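Local atomic coordinates of Old Yellow Enzyme (PDB entry 6AGZ), a protein that probably catalyses the FMN-dependent reduction of the carbon-carbon double bond of enone compounds, as a yeast Old Yellow Enzyme with a TIM-barrel fold. Residues I18-I23 with K310-R315; N27-P32 with R344-N349; A326-D331 with T338-S343. All blocks are in the same frame, centred on the assembly; numbering follows the deposited sequence.

Contact 1. Residues I18-I23 with K310-R315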
loop_
_atom_site.group_PDB
_atom_site.type_symbol
_atom_site.label_atom_id
_atom_site.label_comp_id
_atom_site.label_asym_id
_atom_site.label_seq_id
_atom_site.Cartn_x
_atom_site.Cartn_y
_atom_site.Cartn_z
ATOM N N ILE A 18 6.303 -24.985 12.857
ATOM C CA ILE A 18 6.693 -24.081 11.778
ATOM C C ILE A 18 8.170 -23.748 11.928
ATOM O O ILE A 18 8.675 -23.591 13.042
ATOM C CB ILE A 18 5.824 -22.804 11.768
ATOM C CG1 ILE A 18 6.173 -21.920 10.567
ATOM C CG2 ILE A 18 5.974 -22.030 13.071
ATOM C CD1 ILE A 18 5.390 -20.626 10.513
ATOM N N LYS A 19 8.865 -23.648 10.799
ATOM C CA LYS A 19 10.271 -23.274 10.792
ATOM C C LYS A 19 10.387 -21.758 10.686
ATOM O O LYS A 19 9.909 -21.159 9.716
ATOM C CB LYS A 19 11.012 -23.951 9.640
ATOM C CG LYS A 19 12.462 -23.517 9.515
ATOM C CD LYS A 19 13.311 -24.588 8.857
ATOM C CE LYS A 19 14.768 -24.457 9.273
ATOM N NZ LYS A 19 15.670 -24.258 8.107
ATOM N N VAL A 20 11.012 -21.142 11.686
ATOM C CA VAL A 20 11.265 -19.707 11.701
ATOM C C VAL A 20 12.759 -19.499 11.891
ATOM O O VAL A 20 13.365 -20.103 12.786
ATOM C CB VAL A 20 10.462 -18.994 12.804
ATOM C CG1 VAL A 20 10.688 -17.492 12.737
ATOM C CG2 VAL A 20 8.982 -19.317 12.673
ATOM N N GLY A 21 13.352 -18.661 11.048
ATOM C CA GLY A 21 14.797 -18.526 11.073
ATOM C C GLY A 21 15.431 -19.866 10.764
ATOM O O GLY A 21 15.117 -20.511 9.757
ATOM N N LYS A 22 16.328 -20.304 11.644
ATOM C CA LYS A 22 16.906 -21.637 11.558
ATOM C C LYS A 22 16.378 -22.574 12.638
ATOM O O LYS A 22 16.910 -23.678 12.795
ATOM C CB LYS A 22 18.434 -21.562 11.631
ATOM C CG LYS A 22 19.117 -21.607 10.271
ATOM C CD LYS A 22 20.634 -21.568 10.393
ATOM C CE LYS A 22 21.126 -20.189 10.796
ATOM N NZ LYS A 22 21.759 -19.479 9.648
ATOM N N ILE A 23 15.352 -22.170 13.382
ATOM C CA ILE A 23 14.816 -22.995 14.456
ATOM C C ILE A 23 13.421 -23.480 14.081
ATOM O O ILE A 23 12.760 -22.949 13.180
ATOM C CB ILE A 23 14.788 -22.257 15.810
ATOM C CG1 ILE A 23 13.855 -21.049 15.744
ATOM C CG2 ILE A 23 16.191 -21.845 16.220
ATOM C CD1 ILE A 23 13.649 -20.367 17.074
ATOM N N LYS A 310 6.497 -11.734 2.024
ATOM C CA LYS A 310 6.166 -13.122 1.734
ATOM C C LYS A 310 6.647 -14.098 2.801
ATOM O O LYS A 310 6.301 -15.282 2.732
ATOM C CB LYS A 310 6.756 -13.536 0.380
ATOM C CG LYS A 310 6.330 -12.657 -0.783
ATOM C CD LYS A 310 4.839 -12.770 -1.049
ATOM C CE LYS A 310 4.454 -12.035 -2.323
ATOM N NZ LYS A 310 3.010 -12.203 -2.640
ATOM N N GLY A 311 7.424 -13.641 3.776
ATOM C CA GLY A 311 7.988 -14.506 4.788
ATOM C C GLY A 311 7.075 -14.677 5.985
ATOM O O GLY A 311 5.879 -14.383 5.939
ATOM N N VAL A 312 7.663 -15.170 7.077
ATOM C CA VAL A 312 6.914 -15.342 8.314
ATOM C C VAL A 312 6.446 -13.984 8.810
ATOM O O VAL A 312 7.221 -13.020 8.862
ATOM C CB VAL A 312 7.775 -16.059 9.366
ATOM C CG1 VAL A 312 7.037 -16.144 10.694
ATOM C CG2 VAL A 312 8.166 -17.446 8.878
ATOM N N VAL A 313 5.168 -13.897 9.169
ATOM C CA VAL A 313 4.580 -12.668 9.684
ATOM C C VAL A 313 3.916 -12.975 11.019
ATOM O O VAL A 313 3.141 -13.931 11.128
ATOM C CB VAL A 313 3.572 -12.049 8.693
ATOM C CG1 VAL A 313 2.513 -13.065 8.276
ATOM C CG2 VAL A 313 2.927 -10.810 9.295
ATOM N N LEU A 314 4.241 -12.183 12.035
ATOM C CA LEU A 314 3.631 -12.300 13.353
ATOM C C LEU A 314 2.551 -11.236 13.479
ATOM O O LEU A 314 2.847 -10.044 13.407
ATOM C CB LEU A 314 4.677 -12.136 14.455
ATOM C CG LEU A 314 4.145 -11.845 15.860
ATOM C CD1 LEU A 314 3.274 -12.987 16.360
ATOM C CD2 LEU A 314 5.291 -11.575 16.823
ATOM N N ARG A 315 1.306 -11.661 13.661
ATOM C CA ARG A 315 0.178 -10.747 13.777
ATOM C C ARG A 315 -0.288 -10.710 15.226
ATOM O O ARG A 315 -0.561 -11.761 15.816
ATOM C CB ARG A 315 -0.965 -11.178 12.856
ATOM C CG ARG A 315 -0.509 -11.497 11.440
ATOM C CD ARG A 315 -1.675 -11.862 10.537
ATOM N NE ARG A 315 -2.568 -10.731 10.310
ATOM C CZ ARG A 315 -3.526 -10.711 9.391
ATOM N NH1 ARG A 315 -3.712 -11.762 8.603
ATOM N NH2 ARG A 315 -4.296 -9.640 9.253
#
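V20 is held by its own backbone before its side chain meets V312: its N donates to I23 O at 2.9 Å, and V20 O takes back a bond from I23 N. This reciprocal pair closes a type II' turn, with G21 in the first corner at a positive phi (60°), a conformation that glycine adopts without the strain a CB would bring. Next to it K22 can run outward, where its NZ forms a salt bridge with D234.

Behind the turn, V20 CG2 lies 4.2 Å from V312 CG1, methyl against methyl. V312 turns that methyl toward the hairpin by setting CG1 anti to its backbone N (chi1 176°); its other methyl, CG2, reaches K19 O at 4.2 Å. One valine thus spans two neighbouring residues of strand 18-20, meeting the side chain of V20 and the carbonyl of K19. From the other end of the strand the tip of I18 also comes near, its CD1 standing 4.5 Å from V312 CG2.

The hairpin of strands 18-20 and 23-25 is the N-terminal lid of the Old Yellow Enzyme barrel, lying across the end at which the strands begin. V312 lies beside the start of the seventh of the eight strands, 313-316, so its side chain stands where barrel wall and lid meet. Small beta-branched residues suit both sides, being stiff and compatible with extended backbone. I18 and V312 also share a neighbour, L339 of the eighth strand, and V312 leans on Y281 of the sixth. Only 112 Å² is buried between the two segments, and a lysine suits this exposed edge of the contact: K19 lends its carbonyl while its side chain leads away.

Contact 2. Residues N27-P32 with R344-N349. With FMN (flavin mononucleotide), chain C.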
loop_
_atom_site.group_PDB
_atom_site.type_symbol
_atom_site.label_atom_id
_atom_site.label_comp_id
_atom_site.label_asym_id
_atom_site.label_seq_id
_atom_site.Cartn_x
_atom_site.Cartn_y
_atom_site.Cartn_z
ATOM N N ASN A 27 4.792 -24.599 17.985
ATOM C CA ASN A 27 3.496 -23.997 17.710
ATOM C C ASN A 27 3.717 -22.617 17.103
ATOM O O ASN A 27 4.853 -22.176 16.898
ATOM C CB ASN A 27 2.628 -23.931 18.976
ATOM C CG ASN A 27 3.254 -23.101 20.090
ATOM O OD1 ASN A 27 3.684 -21.966 19.880
ATOM N ND2 ASN A 27 3.300 -23.671 21.289
ATOM N N ARG A 28 2.612 -21.929 16.816
ATOM C CA ARG A 28 2.653 -20.600 16.216
ATOM C C ARG A 28 2.029 -19.551 17.129
ATOM O O ARG A 28 1.649 -18.470 16.667
ATOM C CB ARG A 28 1.970 -20.624 14.847
ATOM C CG ARG A 28 2.447 -21.797 14.003
ATOM C CD ARG A 28 1.911 -21.790 12.586
ATOM N NE ARG A 28 2.338 -22.993 11.877
ATOM C CZ ARG A 28 2.089 -23.242 10.595
ATOM N NH1 ARG A 28 1.412 -22.365 9.867
ATOM N NH2 ARG A 28 2.522 -24.367 10.042
ATOM N N LEU A 29 1.923 -19.854 18.421
ATOM C CA LEU A 29 1.503 -18.889 19.426
ATOM C C LEU A 29 2.735 -18.179 19.971
ATOM O O LEU A 29 3.706 -18.829 20.373
ATOM C CB LEU A 29 0.742 -19.586 20.556
ATOM C CG LEU A 29 0.413 -18.761 21.800
ATOM C CD1 LEU A 29 -0.630 -17.697 21.490
ATOM C CD2 LEU A 29 -0.053 -19.664 22.932
ATOM N N VAL A 30 2.697 -16.850 19.982
ATOM C CA VAL A 30 3.850 -16.032 20.335
ATOM C C VAL A 30 3.487 -15.138 21.511
ATOM O O VAL A 30 2.381 -14.591 21.571
ATOM C CB VAL A 30 4.331 -15.186 19.138
ATOM C CG1 VAL A 30 5.535 -14.337 19.525
ATOM C CG2 VAL A 30 4.659 -16.078 17.953
ATOM N N PHE A 31 4.422 -15.007 22.451
ATOM C CA PHE A 31 4.355 -13.997 23.497
ATOM C C PHE A 31 5.037 -12.741 22.969
ATOM O O PHE A 31 6.273 -12.672 22.940
ATOM C CB PHE A 31 5.029 -14.489 24.780
ATOM C CG PHE A 31 4.879 -13.553 25.951
ATOM C CD1 PHE A 31 3.889 -12.584 25.970
ATOM C CD2 PHE A 31 5.737 -13.646 27.036
ATOM C CE1 PHE A 31 3.756 -11.727 27.048
ATOM C CE2 PHE A 31 5.609 -12.793 28.116
ATOM C CZ PHE A 31 4.618 -11.833 28.121
ATOM N N PRO A 32 4.276 -11.742 22.534
ATOM C CA PRO A 32 4.881 -10.539 21.956
ATOM C C PRO A 32 5.651 -9.768 23.012
ATOM O O PRO A 32 5.489 -10.022 24.215
ATOM C CB PRO A 32 3.666 -9.739 21.450
ATOM C CG PRO A 32 2.510 -10.702 21.473
ATOM C CD PRO A 32 2.810 -11.649 22.584
ATOM N N ARG A 344 -1.591 -9.487 26.316
ATOM C CA ARG A 344 -2.241 -9.140 27.577
ATOM C C ARG A 344 -2.698 -10.380 28.337
ATOM O O ARG A 344 -2.560 -10.448 29.564
ATOM C CB ARG A 344 -3.412 -8.191 27.316
ATOM C CG ARG A 344 -2.970 -6.759 27.044
ATOM C CD ARG A 344 -4.128 -5.855 26.651
ATOM N NE ARG A 344 -4.541 -6.056 25.264
ATOM C CZ ARG A 344 -5.400 -5.269 24.622
ATOM N NH1 ARG A 344 -5.934 -4.224 25.240
ATOM N NH2 ARG A 344 -5.720 -5.523 23.361
ATOM N N TYR A 345 -3.233 -11.375 27.630
ATOM C CA TYR A 345 -3.637 -12.605 28.300
ATOM C C TYR A 345 -2.454 -13.488 28.669
ATOM O O TYR A 345 -2.581 -14.324 29.569
ATOM C CB TYR A 345 -4.625 -13.385 27.434
ATOM C CG TYR A 345 -6.038 -12.865 27.547
ATOM C CD1 TYR A 345 -6.795 -13.111 28.684
ATOM C CD2 TYR A 345 -6.610 -12.122 26.525
ATOM C CE1 TYR A 345 -8.085 -12.634 28.800
ATOM C CE2 TYR A 345 -7.901 -11.641 26.631
ATOM C CZ TYR A 345 -8.633 -11.900 27.770
ATOM O OH TYR A 345 -9.919 -11.423 27.878
ATOM N N PHE A 346 -1.309 -13.324 28.005
ATOM C CA PHE A 346 -0.125 -14.076 28.402
ATOM C C PHE A 346 0.425 -13.582 29.734
ATOM O O PHE A 346 1.073 -14.345 30.458
ATOM C CB PHE A 346 0.944 -13.989 27.315
ATOM C CG PHE A 346 1.599 -15.305 27.000
ATOM C CD1 PHE A 346 1.941 -16.188 28.012
ATOM C CD2 PHE A 346 1.866 -15.664 25.689
ATOM C CE1 PHE A 346 2.539 -17.401 27.720
ATOM C CE2 PHE A 346 2.466 -16.873 25.391
ATOM C CZ PHE A 346 2.804 -17.743 26.409
ATOM N N THR A 347 0.170 -12.315 30.075
ATOM C CA THR A 347 0.635 -11.784 31.353
ATOM C C THR A 347 -0.081 -12.449 32.523
ATOM O O THR A 347 0.533 -12.712 33.565
ATOM C CB THR A 347 0.433 -10.270 31.402
ATOM O OG1 THR A 347 -0.968 -9.968 31.367
ATOM C CG2 THR A 347 1.123 -9.600 30.220
ATOM N N SER A 348 -1.376 -12.725 32.376
ATOM C CA SER A 348 -2.181 -13.292 33.448
ATOM C C SER A 348 -2.370 -14.797 33.316
ATOM O O SER A 348 -2.997 -15.410 34.187
ATOM C CB SER A 348 -3.548 -12.604 33.497
ATOM O OG SER A 348 -4.256 -12.779 32.282
ATOM N N ASN A 349 -1.847 -15.405 32.253
ATOM C CA ASN A 349 -1.956 -16.843 32.021
ATOM C C ASN A 349 -0.576 -17.382 31.682
ATOM O O ASN A 349 -0.192 -17.434 30.504
ATOM C CB ASN A 349 -2.956 -17.152 30.908
ATOM C CG ASN A 349 -4.357 -16.673 31.231
ATOM O OD1 ASN A 349 -4.699 -15.507 31.024
ATOM N ND2 ASN A 349 -5.179 -17.580 31.742
HETATM N N1 FMN C . 4.826 -3.909 22.117
HETATM C C2 FMN C . 6.147 -3.755 21.743
HETATM O O2 FMN C . 6.462 -3.823 20.555
HETATM N N3 FMN C . 7.117 -3.522 22.696
HETATM C C4 FMN C . 6.767 -3.444 24.027
HETATM O O4 FMN C . 7.625 -3.237 24.884
HETATM C C4A FMN C . 5.439 -3.600 24.404
HETATM N N5 FMN C . 5.094 -3.521 25.734
HETATM C C5A FMN C . 3.779 -3.677 26.116
HETATM C C6 FMN C . 3.439 -3.596 27.460
HETATM C C7 FMN C . 2.117 -3.751 27.855
HETATM C C7M FMN C . 1.752 -3.666 29.306
HETATM C C8 FMN C . 1.132 -3.986 26.905
HETATM C C8M FMN C . -0.297 -4.154 27.330
HETATM C C9 FMN C . 1.473 -4.065 25.561
HETATM C C9A FMN C . 2.798 -3.912 25.161
HETATM N N10 FMN C . 3.142 -3.989 23.823
HETATM C C10 FMN C . 4.463 -3.832 23.446
HETATM C "C1'" FMN C . 2.088 -4.254 22.786
HETATM C "C2'" FMN C . 1.890 -5.771 22.706
HETATM O "O2'" FMN C . 3.095 -6.375 22.290
HETATM C "C3'" FMN C . 0.752 -6.184 21.774
HETATM O "O3'" FMN C . 1.049 -5.802 20.450
HETATM C "C4'" FMN C . -0.571 -5.566 22.215
HETATM O "O4'" FMN C . -0.739 -5.748 23.603
HETATM C "C5'" FMN C . -1.757 -6.194 21.495
HETATM O "O5'" FMN C . -1.736 -7.592 21.681
HETATM P P FMN C . -2.832 -8.298 22.625
HETATM O O1P FMN C . -4.212 -7.868 22.185
HETATM O O2P FMN C . -2.715 -9.799 22.513
HETATM O O3P FMN C . -2.592 -7.879 24.055
#
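F346 holds its ring in an uncommon way, with chi1 at -135°, away from any staggered position, and in this pose it lies against F31 neither as a stack nor edge to face. The two rings are 4.6 Å apart between centroids and their planes meet at 36°. Each presents part of a face to the CG of the other. Two touches are equally close, F31 CB to F346 CD2 and F31 CD1 to F346 CB, both 3.5 Å. F31 reaches across because its CG is anti to the backbone N (chi1 -174°). Next along the same side of the F346 ring, L29 CD2 comes obliquely to 4.5 Å from F346 CE2, while V30 O lies at the ring edge, near its plane. Bulky, flat phenylalanines suit this wholly buried meeting, since it offers wide apolar surfaces and asks for no polar partner.

These side chains join the first and last parts of the TIM barrel: strand 29-31 is the first strand, and 344-348 is the short helix that follows the eighth, the usual phosphate-binding element of the fold. P353 of helix 352-358 touches both L29 and F346, while Y52 and R56 of helix 47-57 pack on F31.

At the start of the short helix R344 grips the FMN phosphate three times. Its backbone N and its NE both donate to O3P, each at 2.9 Å, and NH2 gives a nearly straight bond to O1P at 3.0 Å, in the guanidinium plane. A leucine in place of R344 would keep the backbone bond but is likely to leave O1P without its NH2 donor and O3P with one bond fewer from this residue. Farther along the cofactor's tail, P32 CB rests 3.5 Å from the ribityl O2'.

Contact 3. Residues A326-D331 with T338-S343. With FMN (flavin mononucleotide), chain C.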
loop_
_atom_site.group_PDB
_atom_site.type_symbol
_atom_site.label_atom_id
_atom_site.label_comp_id
_atom_site.label_asym_id
_atom_site.label_seq_id
_atom_site.Cartn_x
_atom_site.Cartn_y
_atom_site.Cartn_z
ATOM N N ALA A 326 -11.923 -16.541 16.011
ATOM C CA ALA A 326 -12.456 -16.754 14.660
ATOM C C ALA A 326 -11.922 -15.711 13.681
ATOM O O ALA A 326 -12.222 -15.799 12.484
ATOM C CB ALA A 326 -13.991 -16.776 14.592
ATOM N N HIS A 327 -11.151 -14.730 14.145
ATOM C CA HIS A 327 -10.149 -14.089 13.308
ATOM C C HIS A 327 -8.760 -14.636 13.595
ATOM O O HIS A 327 -7.889 -14.582 12.720
ATOM C CB HIS A 327 -10.156 -12.567 13.501
ATOM C CG HIS A 327 -11.182 -11.857 12.672
ATOM N ND1 HIS A 327 -12.198 -11.107 13.224
ATOM C CD2 HIS A 327 -11.348 -11.783 11.330
ATOM C CE1 HIS A 327 -12.946 -10.600 12.260
ATOM N NE2 HIS A 327 -12.452 -10.996 11.100
ATOM N N LEU A 328 -8.549 -15.166 14.802
ATOM C CA LEU A 328 -7.378 -15.995 15.065
ATOM C C LEU A 328 -7.385 -17.227 14.170
ATOM O O LEU A 328 -6.394 -17.521 13.493
ATOM C CB LEU A 328 -7.353 -16.393 16.544
ATOM C CG LEU A 328 -6.116 -17.029 17.191
ATOM C CD1 LEU A 328 -6.216 -16.892 18.700
ATOM C CD2 LEU A 328 -5.948 -18.496 16.816
ATOM N N ILE A 329 -8.501 -17.960 14.157
ATOM C CA ILE A 329 -8.615 -19.152 13.319
ATOM C C ILE A 329 -8.426 -18.784 11.853
ATOM O O ILE A 329 -7.624 -19.397 11.135
ATOM C CB ILE A 329 -9.973 -19.840 13.549
ATOM C CG1 ILE A 329 -10.239 -20.024 15.043
ATOM C CG2 ILE A 329 -10.024 -21.177 12.823
ATOM C CD1 ILE A 329 -9.216 -20.880 15.736
ATOM N N LYS A 330 -9.164 -17.769 11.395
ATOM C CA LYS A 330 -9.102 -17.353 9.998
ATOM C C LYS A 330 -7.685 -16.962 9.599
ATOM O O LYS A 330 -7.176 -17.400 8.561
ATOM C CB LYS A 330 -10.067 -16.190 9.770
ATOM C CG LYS A 330 -10.247 -15.771 8.319
ATOM C CD LYS A 330 -10.953 -14.424 8.239
ATOM C CE LYS A 330 -11.322 -14.057 6.811
ATOM N NZ LYS A 330 -12.562 -14.750 6.365
ATOM N N ASP A 331 -7.022 -16.146 10.421
ATOM C CA ASP A 331 -5.715 -15.624 10.034
ATOM C C ASP A 331 -4.630 -16.691 10.131
ATOM O O ASP A 331 -3.775 -16.791 9.243
ATOM C CB ASP A 331 -5.357 -14.411 10.889
ATOM C CG ASP A 331 -6.248 -13.217 10.606
ATOM O OD1 ASP A 331 -7.035 -13.278 9.638
ATOM O OD2 ASP A 331 -6.160 -12.217 11.350
ATOM N N THR A 338 1.958 -17.723 9.164
ATOM C CA THR A 338 1.395 -16.729 10.066
ATOM C C THR A 338 1.523 -17.182 11.514
ATOM O O THR A 338 1.068 -18.273 11.873
ATOM C CB THR A 338 -0.075 -16.457 9.734
ATOM O OG1 THR A 338 -0.176 -15.944 8.400
ATOM C CG2 THR A 338 -0.660 -15.444 10.706
ATOM N N LEU A 339 2.142 -16.339 12.335
ATOM C CA LEU A 339 2.184 -16.501 13.780
ATOM C C LEU A 339 1.150 -15.584 14.422
ATOM O O LEU A 339 0.837 -14.512 13.900
ATOM C CB LEU A 339 3.576 -16.176 14.329
ATOM C CG LEU A 339 4.776 -16.882 13.694
ATOM C CD1 LEU A 339 6.075 -16.360 14.290
ATOM C CD2 LEU A 339 4.675 -18.387 13.870
ATOM N N ILE A 340 0.620 -16.013 15.565
ATOM C CA ILE A 340 -0.395 -15.259 16.293
ATOM C C ILE A 340 0.177 -14.884 17.652
ATOM O O ILE A 340 0.556 -15.763 18.437
ATOM C CB ILE A 340 -1.700 -16.055 16.448
ATOM C CG1 ILE A 340 -2.308 -16.352 15.075
ATOM C CG2 ILE A 340 -2.688 -15.287 17.311
ATOM C CD1 ILE A 340 -2.814 -15.122 14.350
ATOM N N GLY A 341 0.239 -13.585 17.927
ATOM C CA GLY A 341 0.755 -13.080 19.187
ATOM C C GLY A 341 -0.374 -12.681 20.131
ATOM O O GLY A 341 -1.339 -12.039 19.720
ATOM N N CYS A 342 -0.235 -13.082 21.391
ATOM C CA CYS A 342 -1.185 -12.732 22.445
ATOM C C CYS A 342 -0.390 -12.228 23.642
ATOM O O CYS A 342 0.331 -13.002 24.280
ATOM C CB CYS A 342 -2.057 -13.929 22.827
ATOM S SG CYS A 342 -2.916 -14.701 21.435
ATOM N N SER A 343 -0.520 -10.935 23.947
ATOM C CA SER A 343 0.292 -10.295 24.980
ATOM C C SER A 343 -0.441 -10.168 26.311
ATOM O O SER A 343 0.024 -10.687 27.330
ATOM C CB SER A 343 0.748 -8.909 24.502
ATOM O OG SER A 343 1.263 -8.141 25.576
HETATM N N1 FMN C . 4.826 -3.909 22.117
HETATM C C2 FMN C . 6.147 -3.755 21.743
HETATM O O2 FMN C . 6.462 -3.823 20.555
HETATM N N3 FMN C . 7.117 -3.522 22.696
HETATM C C4 FMN C . 6.767 -3.444 24.027
HETATM O O4 FMN C . 7.625 -3.237 24.884
HETATM C C4A FMN C . 5.439 -3.600 24.404
HETATM N N5 FMN C . 5.094 -3.521 25.734
HETATM C C5A FMN C . 3.779 -3.677 26.116
HETATM C C6 FMN C . 3.439 -3.596 27.460
HETATM C C7 FMN C . 2.117 -3.751 27.855
HETATM C C7M FMN C . 1.752 -3.666 29.306
HETATM C C8 FMN C . 1.132 -3.986 26.905
HETATM C C8M FMN C . -0.297 -4.154 27.330
HETATM C C9 FMN C . 1.473 -4.065 25.561
HETATM C C9A FMN C . 2.798 -3.912 25.161
HETATM N N10 FMN C . 3.142 -3.989 23.823
HETATM C C10 FMN C . 4.463 -3.832 23.446
HETATM C "C1'" FMN C . 2.088 -4.254 22.786
HETATM C "C2'" FMN C . 1.890 -5.771 22.706
HETATM O "O2'" FMN C . 3.095 -6.375 22.290
HETATM C "C3'" FMN C . 0.752 -6.184 21.774
HETATM O "O3'" FMN C . 1.049 -5.802 20.450
HETATM C "C4'" FMN C . -0.571 -5.566 22.215
HETATM O "O4'" FMN C . -0.739 -5.748 23.603
HETATM C "C5'" FMN C . -1.757 -6.194 21.495
HETATM O "O5'" FMN C . -1.736 -7.592 21.681
HETATM P P FMN C . -2.832 -8.298 22.625
HETATM O O1P FMN C . -4.212 -7.868 22.185
HETATM O O2P FMN C . -2.715 -9.799 22.513
HETATM O O3P FMN C . -2.592 -7.879 24.055
#
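L328 and I340 form the tight part of this contact. I340 CG2 fits against the branch point of the leucine, 3.8 Å from L328 CG, and also lies 4.1 Å from L328 CD1. With CG2 anti to its backbone N (chi1 -63°, measured to CG1), I340 sends this methyl to L328 and the longer branch along the helix toward D331, where I340 CD1 comes to 4.4 Å from D331 CB. Both are buried aliphatic residues of different shape, a gamma-branched leucine from the helix and a beta-branched isoleucine from the strand, and the side chains pass at a slant.

The D331 side is less enclosed. Its one close touch is methyl on carbonyl, T338 CG2 to D331 O at 3.7 Å, and the polar ends find partners elsewhere: T338 OG1 bonds to D335, while D331 OD2 bonds to the hydroxyl of Y319 and forms a weak, long ion pair with R315. D331 is partly exposed, and next to it K330 of the helix is exposed, as suits a lysine on the outer side of a barrel.

Helix 328-334 belongs to the crossover that links strands 313-316 and 338-341, the seventh and eighth of the barrel, and this contact lays the helix on the strand that follows it. Alternation along the strand explains the division: T338 and I340 face the helix, whereas L339 points away from it. Past the strand the chain reaches FMN, where S343 N donates to O2P at 2.9 Å (164°) and C342 CA comes within 3.3 Å of the same oxygen. Apolar packing thus holds helix to strand without directional bonds, and the loop just past the strand turns the N-H of S343 to the cofactor phosphate.

How the contacts relate
Contact 2 is buried throughout, contact 3 mostly so, and contact 1 sits partly at the surface. All three reach the same closed sheet: strand 338-341 lies between 313-316, from contact 1, and 29-31, from contact 2, with backbone hydrogen bonds on both sides (V313 O to L339 N, V30 N to I340 O, each 2.9 Å). Their chemistry follows their place. At the end where the strands begin, the hairpin of contact 1 brings a few methyls together. Contact 3 lays a helix on the outer wall with aliphatic groups. Contact 2 uses aromatic rings, and with contact 3 it supplies backbone and arginine donors to the FMN phosphate.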